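Local coordinates for protein oligoribonuclease (Colwellia psychrerythraea, PDB 6A4E) that hydrolyses small RNAs and, as an oligoribonuclease, probably removes nucleotides from the 3' end with the help of divalent metal ions, at residues I28-T33 against L90-E95. The protein carries 1 engineered substitution. Residues are numbered along the deposited sequence; the frame is centred on the assembly and turned at random.
Sequences IAIIIT and LAFVQE
A helical hydrogen bond of 2.9 Å from Q94 N to L90 O spans the turn that presents F92 and V93 to I30 and I32 of the strand. No hydrogen bond links the two segments; they meet entirely through hydrocarbon groups, and the contact is small, burying 214 Å² in all. The axes of strand segment 28-33 and helix segment 90-94 run almost parallel, at 5°, and come within 9.9 Å of each other; two strand residues on the same face, I30 and I32, supply one side of the interface. The F92 ring reaches them because its CG lies anti to the backbone N (chi1 165°), and its CE2 corner touches both isoleucines. I30 meets the ring in its plane, at the edge, with CG2 3.8 Å from F92 CE2. I32 approaches obliquely, its CG1 at 3.8 Å from F92 CE2 and 3.9 Å from F92 CZ. Each isoleucine side chain runs counter to that of F92, whereas those of I30 and V93 are set roughly perpendicular. One branch of I30 thus serves two helix residues, since the same CG2 that touches the ring stands 3.9 Å from V93 CG2. That valine methyl also lies 4.2 Å from I30 CD1, and is met more loosely by I32 CD1.

The contact joins two layers of the RNase H-like exonuclease fold: helix 82-94 lies on one face of the mixed sheet, in which strand 25-33 lies antiparallel to both neighbours. V93 extends the contact to I9 of strand 8-15 and F92 to A41 of strand 39-47, while the F92 ring also meets that of W96. A29, I31 and T33 face the other way, against helix 160-177, leaving strand 25-33 sandwiched between the two helices.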
# COMPACT_ATOMS: atom_id res chain seq x y z
N ILE A 28 16.65 -7.24 -4.72
CA ILE A 28 15.35 -7.87 -4.93
C ILE A 28 15.40 -9.31 -4.46
O ILE A 28 16.29 -10.05 -4.87
CB ILE A 28 14.90 -7.92 -6.44
CG1 ILE A 28 15.32 -6.67 -7.21
CG2 ILE A 28 13.38 -8.13 -6.55
CD1 ILE A 28 14.92 -6.73 -8.67
N ALA A 29 14.44 -9.71 -3.62
CA ALA A 29 14.21 -11.12 -3.32
C ALA A 29 12.72 -11.44 -3.42
O ALA A 29 11.88 -10.59 -3.11
CB ALA A 29 14.73 -11.47 -1.95
N ILE A 30 12.42 -12.67 -3.84
CA ILE A 30 11.05 -13.15 -4.02
C ILE A 30 10.87 -14.50 -3.35
O ILE A 30 11.68 -15.42 -3.56
CB ILE A 30 10.66 -13.31 -5.52
CG1 ILE A 30 11.05 -12.08 -6.34
CG2 ILE A 30 9.17 -13.61 -5.67
CD1 ILE A 30 10.99 -12.32 -7.82
N ILE A 31 9.80 -14.63 -2.56
CA ILE A 31 9.36 -15.94 -2.09
C ILE A 31 7.90 -16.17 -2.45
O ILE A 31 7.05 -15.27 -2.30
CB ILE A 31 9.54 -16.10 -0.57
CG1 ILE A 31 11.02 -16.16 -0.22
CG2 ILE A 31 8.89 -17.39 -0.09
CD1 ILE A 31 11.31 -16.07 1.27
N ILE A 32 7.62 -17.37 -2.95
CA ILE A 32 6.26 -17.84 -3.16
C ILE A 32 5.81 -18.69 -1.97
O ILE A 32 6.49 -19.63 -1.59
CB ILE A 32 6.14 -18.71 -4.45
CG1 ILE A 32 6.87 -18.05 -5.63
CG2 ILE A 32 4.66 -19.03 -4.77
CD1 ILE A 32 6.22 -16.78 -6.10
N THR A 33 4.68 -18.34 -1.36
CA THR A 33 4.03 -19.24 -0.41
C THR A 33 2.70 -19.74 -0.98
O THR A 33 2.15 -19.13 -1.91
CB THR A 33 3.76 -18.56 0.95
OG1 THR A 33 2.68 -17.62 0.82
CG2 THR A 33 4.99 -17.85 1.48
N LEU A 90 10.49 -12.10 -13.32
CA LEU A 90 9.19 -12.20 -13.97
C LEU A 90 8.97 -13.63 -14.40
O LEU A 90 7.87 -14.18 -14.25
CB LEU A 90 9.12 -11.23 -15.14
CG LEU A 90 7.96 -11.33 -16.13
CD1 LEU A 90 6.61 -11.27 -15.43
CD2 LEU A 90 8.10 -10.17 -17.08
N ALA A 91 10.03 -14.24 -14.92
CA ALA A 91 9.98 -15.65 -15.33
C ALA A 91 9.79 -16.62 -14.17
O ALA A 91 9.19 -17.68 -14.32
CB ALA A 91 11.26 -16.01 -16.08
N PHE A 92 10.32 -16.26 -13.00
CA PHE A 92 10.23 -17.11 -11.82
C PHE A 92 8.82 -17.08 -11.29
O PHE A 92 8.19 -18.10 -11.03
CB PHE A 92 11.22 -16.64 -10.76
CG PHE A 92 10.97 -17.23 -9.39
CD1 PHE A 92 11.30 -18.55 -9.11
CD2 PHE A 92 10.40 -16.45 -8.38
CE1 PHE A 92 11.08 -19.09 -7.86
CE2 PHE A 92 10.17 -17.00 -7.12
CZ PHE A 92 10.52 -18.31 -6.86
N VAL A 93 8.34 -15.86 -11.13
CA VAL A 93 7.03 -15.57 -10.61
C VAL A 93 5.94 -16.16 -11.53
O VAL A 93 4.92 -16.68 -11.05
CB VAL A 93 6.91 -14.03 -10.43
CG1 VAL A 93 5.60 -13.49 -10.90
CG2 VAL A 93 7.19 -13.65 -8.99
N GLN A 94 6.17 -16.10 -12.85
CA GLN A 94 5.27 -16.70 -13.85
C GLN A 94 5.18 -18.21 -13.71
O GLN A 94 4.14 -18.81 -13.97
CB GLN A 94 5.74 -16.35 -15.27
CG GLN A 94 5.22 -15.00 -15.72
CD GLN A 94 5.80 -14.52 -17.02
OE1 GLN A 94 6.83 -15.02 -17.48
NE2 GLN A 94 5.13 -13.52 -17.63
N GLU A 95 6.28 -18.82 -13.27
CA GLU A 95 6.37 -20.26 -13.13
C GLU A 95 5.53 -20.80 -11.97
O GLU A 95 5.42 -22.00 -11.80
CB GLU A 95 7.84 -20.66 -12.93
CG GLU A 95 8.16 -22.12 -13.21
CD GLU A 95 9.16 -22.71 -12.21
OE1 GLU A 95 10.18 -22.04 -11.93
OE2 GLU A 95 8.92 -23.83 -11.71